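Local coordinates for aphrodisin (Mesocricetus auratus, PDB 1E5P), which acts as an aphrodisiac pheromone of the lipocalin family, reliably eliciting copulatory behaviour from male hamsters, and probably carries small odorant molecules, at residues Q83-T88 with V127-E132; A4-K9 with D90-T95; I47-I52 with T74-N79; I13-A16 with K22-E25; G64-K67 with T71-T74. All blocks are in the same frame, centred on the assembly; numbering follows the deposited sequence.

Contact 1 (Q83-T88 with V127-E132)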
# COMPACT_ATOMS: atom_id res chain seq x y z
N GLN A 83 7.57 3.76 2.38
CA GLN A 83 8.50 4.22 1.31
C GLN A 83 8.54 3.17 0.23
O GLN A 83 8.28 2.00 0.47
CB GLN A 83 9.87 4.49 1.91
CG GLN A 83 10.59 3.29 2.49
CD GLN A 83 12.01 3.66 2.92
OE1 GLN A 83 12.78 4.23 2.16
NE2 GLN A 83 12.33 3.33 4.16
N PRO A 84 8.85 3.59 -1.00
CA PRO A 84 8.99 2.65 -2.09
C PRO A 84 10.20 1.75 -1.83
O PRO A 84 11.25 2.26 -1.39
CB PRO A 84 9.29 3.54 -3.30
CG PRO A 84 8.77 4.90 -2.92
CD PRO A 84 8.99 5.01 -1.43
N LEU A 85 10.07 0.47 -2.08
CA LEU A 85 11.20 -0.46 -2.02
C LEU A 85 11.77 -0.63 -3.44
O LEU A 85 12.98 -0.85 -3.59
CB LEU A 85 10.73 -1.86 -1.60
CG LEU A 85 10.33 -2.07 -0.14
CD1 LEU A 85 9.55 -3.38 0.02
CD2 LEU A 85 11.54 -2.07 0.77
N TYR A 86 10.89 -0.55 -4.42
CA TYR A 86 11.29 -0.77 -5.82
C TYR A 86 10.23 -0.25 -6.75
O TYR A 86 9.03 -0.50 -6.61
CB TYR A 86 11.49 -2.30 -6.02
CG TYR A 86 11.87 -2.65 -7.45
CD1 TYR A 86 13.04 -2.14 -8.00
CD2 TYR A 86 11.07 -3.47 -8.23
CE1 TYR A 86 13.40 -2.46 -9.31
CE2 TYR A 86 11.42 -3.78 -9.53
CZ TYR A 86 12.58 -3.27 -10.06
OH TYR A 86 12.94 -3.57 -11.37
N ILE A 87 10.65 0.52 -7.78
CA ILE A 87 9.71 1.10 -8.70
C ILE A 87 10.02 0.71 -10.15
O ILE A 87 11.20 0.72 -10.52
CB ILE A 87 9.75 2.65 -8.63
CG1 ILE A 87 9.61 3.15 -7.20
CG2 ILE A 87 8.66 3.24 -9.51
CD1 ILE A 87 9.92 4.61 -6.97
N THR A 88 9.01 0.37 -10.90
CA THR A 88 9.07 0.07 -12.31
C THR A 88 7.99 0.94 -12.97
O THR A 88 7.25 1.61 -12.24
CB THR A 88 8.86 -1.36 -12.75
OG1 THR A 88 7.48 -1.74 -12.63
CG2 THR A 88 9.71 -2.36 -12.00
N VAL A 127 8.27 -12.05 -3.05
CA VAL A 127 8.70 -13.07 -2.09
C VAL A 127 10.03 -12.70 -1.47
O VAL A 127 10.15 -12.85 -0.24
CB VAL A 127 8.74 -14.46 -2.77
CG1 VAL A 127 9.59 -15.46 -2.00
CG2 VAL A 127 7.30 -14.96 -2.91
N GLN A 128 10.99 -12.19 -2.24
CA GLN A 128 12.28 -11.79 -1.70
C GLN A 128 12.08 -10.68 -0.67
O GLN A 128 12.63 -10.70 0.44
CB GLN A 128 13.28 -11.42 -2.81
CG GLN A 128 13.70 -12.59 -3.69
CD GLN A 128 14.94 -12.36 -4.54
OE1 GLN A 128 16.03 -12.87 -4.29
NE2 GLN A 128 14.78 -11.57 -5.61
N PHE A 129 11.17 -9.73 -0.96
CA PHE A 129 10.88 -8.66 -0.00
C PHE A 129 10.20 -9.18 1.26
O PHE A 129 10.53 -8.77 2.37
CB PHE A 129 10.05 -7.56 -0.65
CG PHE A 129 10.82 -6.63 -1.56
CD1 PHE A 129 12.05 -6.14 -1.18
CD2 PHE A 129 10.29 -6.22 -2.78
CE1 PHE A 129 12.77 -5.28 -1.98
CE2 PHE A 129 11.01 -5.35 -3.59
CZ PHE A 129 12.23 -4.88 -3.19
N ALA A 130 9.25 -10.10 1.09
CA ALA A 130 8.55 -10.68 2.24
C ALA A 130 9.57 -11.38 3.13
O ALA A 130 9.54 -11.22 4.34
CB ALA A 130 7.46 -11.63 1.79
N HIS A 131 10.51 -12.12 2.53
CA HIS A 131 11.53 -12.77 3.37
C HIS A 131 12.33 -11.73 4.14
O HIS A 131 12.52 -11.80 5.36
CB HIS A 131 12.46 -13.61 2.50
CG HIS A 131 11.78 -14.78 1.86
ND1 HIS A 131 10.80 -15.50 2.48
CD2 HIS A 131 11.96 -15.35 0.64
CE1 HIS A 131 10.38 -16.47 1.68
NE2 HIS A 131 11.07 -16.40 0.56
N GLU A 132 12.82 -10.73 3.42
CA GLU A 132 13.65 -9.68 4.00
C GLU A 132 12.94 -8.94 5.13
O GLU A 132 13.57 -8.62 6.14
CB GLU A 132 14.08 -8.71 2.90
CG GLU A 132 14.81 -7.46 3.36
CD GLU A 132 14.69 -6.33 2.35
OE1 GLU A 132 14.70 -6.63 1.13
OE2 GLU A 132 14.57 -5.16 2.76
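Phe129 of the helical segment 127-132 reaches across to Leu85 and Tyr86 of the strand segment 83-88, and its ring makes nearly all of the contact. Before it in the helix, the carbonyl O of Val127 takes the backbone hydrogen bond of His131 N at 2.9 Å, so the helical turn that carries the ring is regularly bonded. Phe129 itself has CG trans to its carbonyl carbon (chi1 -77°), which sends the ring out toward the strand. Leu85 covers one face of this ring with two atoms. CD1 stands 3.9 Å from the centroid of the Phe129 ring, 14° off the normal, as a CH-pi contact displaced toward the CG end; on the same face, Leu85 CB lies 3.7 Å from Phe129 CZ. Tyr86 comes in at the edge instead, its CB 3.9 Å from Phe129 CZ, while its own ring runs off away from the helix. An alanine in place of Phe129 is likely to leave Leu85 CD1 and the CB atoms of Leu85 and Tyr86 without their aromatic partner and open a gap between helix and strand. Further along, Glu132 N bonds to Gln128 O at 3.0 Å and continues the helix. Leu85 and Tyr86 form a classic beta bulge opposite Phe93, where the chain turns a corner, and this probably helps both to turn to one ring. The contact thus sets helix 120-132 against the outside of the barrel at strand 79-87, beside strand 91-99, whose Thr95 touches Leu85.

Contact 2 (A4-K9 with D90-T95)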
# COMPACT_ATOMS: atom_id res chain seq x y z
N ALA A 4 9.49 10.85 -7.97
CA ALA A 4 8.59 11.50 -8.93
C ALA A 4 7.92 10.49 -9.85
O ALA A 4 6.88 10.76 -10.47
CB ALA A 4 9.34 12.56 -9.72
N GLU A 5 8.44 9.27 -9.90
CA GLU A 5 7.96 8.16 -10.68
C GLU A 5 6.71 7.53 -10.05
O GLU A 5 6.15 6.56 -10.56
CB GLU A 5 9.03 7.05 -10.73
CG GLU A 5 10.29 7.44 -11.46
CD GLU A 5 11.49 6.60 -11.06
OE1 GLU A 5 11.42 5.36 -11.15
OE2 GLU A 5 12.51 7.21 -10.65
N LEU A 6 6.29 8.09 -8.92
CA LEU A 6 5.13 7.62 -8.20
C LEU A 6 3.83 8.19 -8.75
O LEU A 6 2.76 7.59 -8.56
CB LEU A 6 5.26 7.96 -6.71
CG LEU A 6 6.39 7.36 -5.90
CD1 LEU A 6 6.39 7.95 -4.49
CD2 LEU A 6 6.32 5.85 -5.84
N GLN A 7 3.86 9.32 -9.43
CA GLN A 7 2.67 9.97 -9.97
C GLN A 7 1.88 9.21 -11.02
O GLN A 7 2.47 8.67 -11.97
CB GLN A 7 3.16 11.31 -10.58
CG GLN A 7 2.12 12.07 -11.37
CD GLN A 7 1.30 13.06 -10.58
OE1 GLN A 7 1.84 13.88 -9.83
NE2 GLN A 7 -0.01 12.99 -10.76
N GLY A 8 0.55 9.14 -10.89
CA GLY A 8 -0.31 8.51 -11.86
C GLY A 8 -1.40 7.61 -11.28
O GLY A 8 -1.62 7.56 -10.08
N LYS A 9 -2.13 6.95 -12.17
CA LYS A 9 -3.21 6.03 -11.79
C LYS A 9 -2.58 4.71 -11.34
O LYS A 9 -1.62 4.20 -11.92
CB LYS A 9 -4.11 5.78 -12.99
CG LYS A 9 -5.08 4.62 -12.86
CD LYS A 9 -5.84 4.45 -14.18
CE LYS A 9 -7.33 4.31 -13.93
NZ LYS A 9 -8.07 4.23 -15.23
N ASP A 90 5.25 -0.04 -14.40
CA ASP A 90 3.92 -0.57 -14.18
C ASP A 90 3.72 -1.06 -12.75
O ASP A 90 2.65 -1.63 -12.51
CB ASP A 90 3.66 -1.76 -15.12
CG ASP A 90 4.55 -2.94 -14.74
OD1 ASP A 90 5.75 -2.73 -14.50
OD2 ASP A 90 4.05 -4.07 -14.66
N LYS A 91 4.72 -0.96 -11.89
CA LYS A 91 4.54 -1.42 -10.52
C LYS A 91 5.33 -0.64 -9.50
O LYS A 91 6.41 -0.09 -9.76
CB LYS A 91 4.80 -2.94 -10.39
CG LYS A 91 3.42 -3.63 -10.38
CD LYS A 91 3.48 -5.06 -10.78
CE LYS A 91 2.32 -5.46 -11.67
NZ LYS A 91 2.65 -5.13 -13.10
N ILE A 92 4.75 -0.52 -8.28
CA ILE A 92 5.47 0.09 -7.18
C ILE A 92 5.39 -0.91 -5.99
O ILE A 92 4.28 -1.34 -5.66
CB ILE A 92 4.89 1.42 -6.66
CG1 ILE A 92 4.62 2.43 -7.76
CG2 ILE A 92 5.82 2.01 -5.59
CD1 ILE A 92 3.67 3.54 -7.30
N PHE A 93 6.53 -1.30 -5.46
CA PHE A 93 6.53 -2.15 -4.25
C PHE A 93 6.82 -1.22 -3.07
O PHE A 93 7.90 -0.58 -3.06
CB PHE A 93 7.67 -3.20 -4.33
CG PHE A 93 7.45 -4.21 -5.43
CD1 PHE A 93 7.64 -3.86 -6.75
CD2 PHE A 93 7.09 -5.51 -5.11
CE1 PHE A 93 7.45 -4.80 -7.77
CE2 PHE A 93 6.89 -6.44 -6.12
CZ PHE A 93 7.07 -6.08 -7.43
N PHE A 94 5.90 -1.06 -2.14
CA PHE A 94 6.10 -0.20 -0.98
C PHE A 94 6.23 -1.03 0.32
O PHE A 94 5.63 -2.10 0.40
CB PHE A 94 4.81 0.61 -0.69
CG PHE A 94 4.41 1.69 -1.63
CD1 PHE A 94 5.00 2.96 -1.51
CD2 PHE A 94 3.44 1.49 -2.60
CE1 PHE A 94 4.61 3.98 -2.37
CE2 PHE A 94 3.05 2.51 -3.45
CZ PHE A 94 3.64 3.76 -3.33
N THR A 95 6.96 -0.49 1.27
CA THR A 95 6.97 -1.06 2.62
C THR A 95 6.18 -0.06 3.48
O THR A 95 6.26 1.17 3.20
CB THR A 95 8.37 -1.30 3.16
OG1 THR A 95 8.30 -1.74 4.52
CG2 THR A 95 9.23 -0.04 3.13
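The carbonyl O of Leu6 receives a hydrogen bond from NE1 of Trp10, while the side chain of the same leucine turns to Ile92 and Phe94 of strand 91-95. That bond closes the short 3-10 segment 4-6 against the start of strand 8-17. Across the contact itself everything is apolar. Leu6 has CG opposite its carbonyl carbon (chi1 -63°), which lets CD2 reach the strand, and this one methyl does all the touching: it lies 3.8 Å from Ile92 CD1 and 3.9 Å from Ile92 CG2, touching both branches of the isoleucine. The two side chains cross at about a right angle. The methyl also meets the far end of the phenylalanine, with Leu6 CD2 4.2 Å from Phe94 CZ. Ile92 CG2 in turn stands 3.5 Å above the plane of the Phe94 ring, displaced toward its rim, so leucine, isoleucine and phenylalanine close up as a trio. Ile36 of strand 32-39 touches both Ile92 and Phe94, and Pro84 touches Leu6. With no hydrogen bond between the two segments, the hold is one of shape and burial: against strand 91-99 the N-terminal 3-10 segment is held through one leucine methyl set among buried hydrocarbon.

Contact 3 (I47-I52 with T74-N79)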
# COMPACT_ATOMS: atom_id res chain seq x y z
N ILE A 47 -2.45 10.50 -1.81
CA ILE A 47 -2.88 9.17 -2.25
C ILE A 47 -4.41 9.13 -2.23
O ILE A 47 -4.97 9.51 -1.21
CB ILE A 47 -2.31 8.07 -1.32
CG1 ILE A 47 -0.77 8.13 -1.36
CG2 ILE A 47 -2.78 6.70 -1.76
CD1 ILE A 47 -0.06 7.29 -0.34
N THR A 48 -5.00 8.73 -3.35
CA THR A 48 -6.47 8.61 -3.42
C THR A 48 -6.75 7.09 -3.47
O THR A 48 -6.09 6.42 -4.25
CB THR A 48 -6.98 9.27 -4.70
OG1 THR A 48 -6.62 10.67 -4.64
CG2 THR A 48 -8.50 9.17 -4.82
N PHE A 49 -7.67 6.66 -2.63
CA PHE A 49 -7.93 5.22 -2.55
C PHE A 49 -9.31 4.97 -1.98
O PHE A 49 -9.96 5.88 -1.45
CB PHE A 49 -6.86 4.57 -1.65
CG PHE A 49 -6.86 5.08 -0.23
CD1 PHE A 49 -6.20 6.26 0.10
CD2 PHE A 49 -7.53 4.41 0.78
CE1 PHE A 49 -6.21 6.77 1.38
CE2 PHE A 49 -7.54 4.89 2.08
CZ PHE A 49 -6.86 6.06 2.39
N TYR A 50 -9.73 3.72 -2.13
CA TYR A 50 -10.98 3.32 -1.50
C TYR A 50 -10.70 2.34 -0.35
O TYR A 50 -9.74 1.56 -0.39
CB TYR A 50 -11.89 2.54 -2.50
CG TYR A 50 -12.78 3.44 -3.34
CD1 TYR A 50 -14.00 3.89 -2.84
CD2 TYR A 50 -12.39 3.82 -4.63
CE1 TYR A 50 -14.83 4.70 -3.59
CE2 TYR A 50 -13.22 4.62 -5.39
CZ TYR A 50 -14.42 5.06 -4.86
OH TYR A 50 -15.25 5.88 -5.60
N VAL A 51 -11.54 2.43 0.66
CA VAL A 51 -11.60 1.41 1.71
C VAL A 51 -13.10 1.10 1.91
O VAL A 51 -13.94 1.94 1.58
CB VAL A 51 -11.02 1.80 3.06
CG1 VAL A 51 -9.51 1.79 2.99
CG2 VAL A 51 -11.59 3.11 3.59
N ILE A 52 -13.41 -0.09 2.41
CA ILE A 52 -14.82 -0.36 2.73
C ILE A 52 -15.01 -0.06 4.21
O ILE A 52 -14.28 -0.62 5.05
CB ILE A 52 -15.17 -1.85 2.47
CG1 ILE A 52 -14.93 -2.21 1.03
CG2 ILE A 52 -16.62 -2.09 2.91
CD1 ILE A 52 -15.64 -1.41 -0.02
N THR A 74 2.08 9.47 7.07
CA THR A 74 0.69 9.82 6.86
C THR A 74 -0.17 9.26 8.01
O THR A 74 0.13 8.22 8.57
CB THR A 74 0.12 9.37 5.50
OG1 THR A 74 -1.13 10.10 5.28
CG2 THR A 74 -0.17 7.89 5.48
N GLN A 75 -1.20 10.02 8.36
CA GLN A 75 -2.13 9.59 9.40
C GLN A 75 -3.33 8.94 8.73
O GLN A 75 -4.01 9.56 7.92
CB GLN A 75 -2.58 10.78 10.28
CG GLN A 75 -1.45 11.22 11.20
CD GLN A 75 -1.91 12.01 12.41
OE1 GLN A 75 -2.58 11.48 13.29
NE2 GLN A 75 -1.51 13.28 12.43
N PHE A 76 -3.54 7.65 9.00
CA PHE A 76 -4.69 6.93 8.47
C PHE A 76 -4.78 5.60 9.24
O PHE A 76 -3.83 4.83 9.18
CB PHE A 76 -4.64 6.65 6.97
CG PHE A 76 -5.95 5.98 6.51
CD1 PHE A 76 -7.09 6.72 6.32
CD2 PHE A 76 -5.95 4.62 6.30
CE1 PHE A 76 -8.27 6.07 5.92
CE2 PHE A 76 -7.12 3.97 5.91
CZ PHE A 76 -8.26 4.72 5.72
N GLU A 77 -5.84 5.45 10.03
CA GLU A 77 -5.95 4.21 10.83
C GLU A 77 -4.71 4.06 11.70
O GLU A 77 -4.17 2.96 11.90
CB GLU A 77 -6.20 2.99 9.96
CG GLU A 77 -7.57 2.99 9.28
CD GLU A 77 -8.74 2.77 10.19
OE1 GLU A 77 -8.60 2.54 11.40
OE2 GLU A 77 -9.89 2.82 9.67
N GLY A 78 -4.27 5.19 12.28
CA GLY A 78 -3.03 5.21 13.05
C GLY A 78 -1.95 5.97 12.27
O GLY A 78 -2.20 6.69 11.30
N ASN A 79 -0.72 5.77 12.73
CA ASN A 79 0.41 6.50 12.08
C ASN A 79 1.09 5.56 11.12
O ASN A 79 1.40 4.42 11.51
CB ASN A 79 1.36 6.96 13.20
CG ASN A 79 0.67 7.92 14.16
OD1 ASN A 79 -0.09 8.78 13.76
ND2 ASN A 79 0.97 7.74 15.45
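Phe76 meets Phe49 with a face and Phe49 answers with an edge, an edge-to-face (T-shaped) pair with planes at 87° and ring centroids 5.0 Å apart. Two atoms of the Phe49 rim do the touching: CE2 lies 3.7 Å from Phe76 CZ, and Phe49 CZ stands over the centre of the other ring, 3.8 Å from Phe76 CE1. The side chains come from opposite directions, bridging backbones that are far apart. On the strand side Phe49 holds CG between its backbone N and carbonyl carbon (chi1 61°), the crowded position, whereas Phe76 has CG trans to its N (chi1 -176°), which carries its ring toward Phe49. Val51, next but one along the strand, brings CG1 to the edge of the Phe49 ring and within 4.2 Å of Phe76 CZ, filling the corner between the two aromatics. The turn that follows Phe76 is closed by its own N, which bonds to Gly78 O at 2.8 Å. An alanine in place of Phe76 would probably deprive the Phe49 edge of the face it points at and leave Val51 CG1 bordering a gap. Phe76 follows strand 72-75, which is separated from strand 44-53 by strand 56-66, so the rings meet across the inside of the barrel. This apolar contact of two aromatics and a valine is consistent with the lipocalin calyx, whose interior typically receives small hydrophobic ligands.

Contact 4 (I13-A16 with K22-E25)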
# COMPACT_ATOMS: atom_id res chain seq x y z
N ILE A 13 -2.54 -4.28 -6.12
CA ILE A 13 -2.56 -5.64 -6.69
C ILE A 13 -2.47 -6.65 -5.54
O ILE A 13 -3.26 -7.60 -5.47
CB ILE A 13 -1.41 -5.84 -7.67
CG1 ILE A 13 -1.31 -4.70 -8.70
CG2 ILE A 13 -1.56 -7.20 -8.37
CD1 ILE A 13 -2.58 -4.45 -9.45
N VAL A 14 -1.49 -6.48 -4.67
CA VAL A 14 -1.32 -7.42 -3.54
C VAL A 14 -0.94 -6.64 -2.29
O VAL A 14 -0.35 -5.56 -2.39
CB VAL A 14 -0.23 -8.49 -3.79
CG1 VAL A 14 -0.43 -9.34 -5.02
CG2 VAL A 14 1.15 -7.85 -3.75
N ILE A 15 -1.30 -7.15 -1.11
CA ILE A 15 -0.88 -6.60 0.14
C ILE A 15 -0.43 -7.78 1.03
O ILE A 15 -1.16 -8.79 0.98
CB ILE A 15 -1.94 -5.82 0.94
CG1 ILE A 15 -2.45 -4.60 0.18
CG2 ILE A 15 -1.32 -5.32 2.26
CD1 ILE A 15 -3.66 -3.95 0.84
N ALA A 16 0.70 -7.66 1.67
CA ALA A 16 1.17 -8.69 2.61
C ALA A 16 1.35 -8.03 3.97
O ALA A 16 1.80 -6.88 4.02
CB ALA A 16 2.49 -9.27 2.12
N LYS A 22 -5.46 -7.38 9.74
CA LYS A 22 -5.51 -5.98 9.31
C LYS A 22 -5.82 -5.80 7.83
O LYS A 22 -6.31 -4.73 7.41
CB LYS A 22 -4.14 -5.33 9.59
CG LYS A 22 -3.80 -5.11 11.05
CD LYS A 22 -4.56 -3.89 11.60
CE LYS A 22 -4.15 -3.57 13.05
NZ LYS A 22 -4.86 -2.34 13.50
N ILE A 23 -5.51 -6.81 7.02
CA ILE A 23 -5.63 -6.69 5.57
C ILE A 23 -6.65 -7.62 4.94
O ILE A 23 -6.86 -7.58 3.71
CB ILE A 23 -4.26 -6.82 4.88
CG1 ILE A 23 -3.56 -8.16 5.20
CG2 ILE A 23 -3.35 -5.68 5.33
CD1 ILE A 23 -2.47 -8.51 4.20
N GLU A 24 -7.26 -8.47 5.78
CA GLU A 24 -8.35 -9.29 5.21
C GLU A 24 -9.60 -8.44 5.02
O GLU A 24 -9.64 -7.27 5.40
CB GLU A 24 -8.65 -10.43 6.19
CG GLU A 24 -7.40 -11.33 6.27
CD GLU A 24 -7.77 -12.71 6.75
OE1 GLU A 24 -8.50 -12.76 7.77
OE2 GLU A 24 -7.35 -13.71 6.13
N GLU A 25 -10.62 -9.01 4.38
CA GLU A 25 -11.89 -8.28 4.24
C GLU A 25 -12.33 -7.85 5.65
O GLU A 25 -12.25 -8.62 6.60
CB GLU A 25 -12.93 -9.25 3.67
CG GLU A 25 -14.30 -8.70 3.41
CD GLU A 25 -15.33 -9.74 3.00
OE1 GLU A 25 -14.99 -10.93 2.93
OE2 GLU A 25 -16.50 -9.36 2.76
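The peptide joining Ile15 to Ala16 is the flat group against which Ile23 packs, since neither segment contributes an aromatic ring. Ile23 CD1 lies over the carbonyl end of one face, 3.5 Å from Ile15 O and 3.8 Å from Ile15 C; the Ala16 C of the next peptide is 3.9 Å away, and the backbone of Ile15 is hydrogen-bonded to Leu141. The second touch is between methyl branches: Ile15 CG2 is 3.7 Å from Ile23 CG2 and 3.9 Å from Ile23 CD1. One methyl of Ile15 thus meets both branch ends of Ile23, the side chains sliding past each other in opposite directions. This double touch depends on the torsion of Ile23, whose CG1 sits between the backbone N and the carbonyl carbon (chi1 58°), spreading CG2 and the CG1-CD1 arm toward the strand. All three residues are buried. Arg30 NH1 bonds the Ile23 carbonyl, and Lys22 forms a salt bridge with Asp100. Ile15 rests further on Met108 of strand 105-113, and Ile23 on Leu141 of strand 140-142, so the loop between strands 8-17 and 32-39 is folded back onto strand 8-17 beside strands 105-113 and 140-142, two of its antiparallel neighbours.

Contact 5 (G64-K67 with T71-T74). Unlike the reference sequence in segment 71-74: Glu73 (reference Gln).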
# COMPACT_ATOMS: atom_id res chain seq x y z
N GLY A 64 0.94 12.02 2.19
CA GLY A 64 2.16 11.49 2.77
C GLY A 64 3.22 12.61 2.70
O GLY A 64 3.38 13.23 1.64
N TYR A 65 3.92 12.80 3.79
CA TYR A 65 4.92 13.87 3.90
C TYR A 65 6.30 13.25 4.02
O TYR A 65 6.56 12.50 4.95
CB TYR A 65 4.62 14.72 5.15
CG TYR A 65 3.29 15.46 5.01
CD1 TYR A 65 3.27 16.64 4.29
CD2 TYR A 65 2.12 14.97 5.56
CE1 TYR A 65 2.08 17.34 4.12
CE2 TYR A 65 0.93 15.68 5.41
CZ TYR A 65 0.93 16.85 4.68
OH TYR A 65 -0.24 17.55 4.51
N LEU A 66 7.19 13.58 3.09
CA LEU A 66 8.53 13.04 3.04
C LEU A 66 9.39 13.65 4.14
O LEU A 66 9.40 14.87 4.32
CB LEU A 66 9.12 13.35 1.64
CG LEU A 66 10.55 12.82 1.41
CD1 LEU A 66 10.59 11.30 1.53
CD2 LEU A 66 11.00 13.25 0.00
N LYS A 67 10.14 12.79 4.84
CA LYS A 67 10.99 13.21 5.94
C LYS A 67 12.45 13.12 5.52
O LYS A 67 12.80 12.54 4.48
CB LYS A 67 10.70 12.36 7.20
CG LYS A 67 9.21 12.31 7.59
CD LYS A 67 8.59 13.71 7.71
CE LYS A 67 7.14 13.61 8.20
NZ LYS A 67 6.54 14.97 8.38
N THR A 71 11.61 8.54 4.28
CA THR A 71 10.31 7.88 4.41
C THR A 71 9.20 8.94 4.33
O THR A 71 9.43 10.13 4.52
CB THR A 71 10.15 7.13 5.73
OG1 THR A 71 10.11 8.06 6.85
CG2 THR A 71 11.25 6.12 5.97
N TYR A 72 7.99 8.46 4.06
CA TYR A 72 6.80 9.29 4.06
C TYR A 72 5.96 8.93 5.31
O TYR A 72 5.91 7.75 5.68
CB TYR A 72 5.92 9.02 2.86
CG TYR A 72 6.48 9.51 1.54
CD1 TYR A 72 7.32 8.69 0.81
CD2 TYR A 72 6.16 10.78 1.07
CE1 TYR A 72 7.86 9.13 -0.40
CE2 TYR A 72 6.69 11.21 -0.14
CZ TYR A 72 7.53 10.40 -0.85
OH TYR A 72 8.03 10.85 -2.05
N GLU A 73 5.39 9.92 5.94
CA GLU A 73 4.49 9.73 7.06
C GLU A 73 3.10 10.24 6.69
O GLU A 73 2.93 11.27 6.05
CB GLU A 73 4.99 10.44 8.32
CG GLU A 73 6.30 9.84 8.80
CD GLU A 73 6.80 10.35 10.13
OE1 GLU A 73 6.13 11.22 10.74
OE2 GLU A 73 7.88 9.85 10.53
N THR A 74 2.08 9.47 7.07
CA THR A 74 0.69 9.82 6.86
C THR A 74 -0.17 9.26 8.01
O THR A 74 0.13 8.22 8.57
CB THR A 74 0.12 9.37 5.50
OG1 THR A 74 -1.13 10.10 5.28
CG2 THR A 74 -0.17 7.89 5.48
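Leu66 lies over the ring of Tyr72, its CD1 centred on one face at 4.0 Å from the Tyr72 ring centroid as a CH-pi contact. Leu66 CB joins in at 3.7 Å from Tyr72 CE2, so the side chain follows the ring from its CE2 edge to its middle; CG trans to the backbone N of Leu66 (chi1 -179°) lays it this way. The hydroxyl of Tyr72 is bonded to the Cys42 carbonyl, which holds the ring's far end, and the ring also meets those of Phe82 and Phe3. On the Tyr65 and Glu73 face, Lys67 from the turn crosses Glu73 at about a right angle. The lysine, bent at chi2 (-53°), passes its CE 3.6 Å from Glu73 OE1, while its NZ stays 4.4 Å from that oxygen, opposite charges beyond salt-bridge distance, probably a weak attraction, in one of two Glu73 conformers. The backbones pair: Tyr65 N bonds Glu73 O at 2.9 Å, Glu73 N returns one to Tyr65 O at 3.0 Å, and Lys67 N bonds Thr71 O at 2.8 Å, nearly in line with the C=O. Tyr65 and Glu73 form a hydrogen-bonded pair, Leu66 and Tyr72 the next, non-hydrogen-bonded one. The short turn beyond Lys67 carries Asn69, a glycosylation site, and the whole is an antiparallel beta hairpin of the lipocalin barrel, strand 56-66 with strand 72-75.

From the N terminus, contact 2 spans the longest loop, from segment 4-9 to 90-95, bringing the opening of the chain to strand 91-99. Contacts 4, 3 and 5 nest inside it. Contact 4 closes first, folding the loop after strand 8-17 back on that strand. Contact 3 then joins strand 44-53 to the turn just after strand 72-75, and contact 5 pairs strands 56-66 and 72-75 within that span; both hold Thr74. Contact 1 opens inside contact 2, at strand 79-87, but closes beyond it on helix 120-132, so these two cross; they meet where Leu85 N lies 2.6 Å from Phe93 O. Contacts 1 and 2 bring the helix and the N-terminal segment to adjacent strands, 79-87 and 91-99.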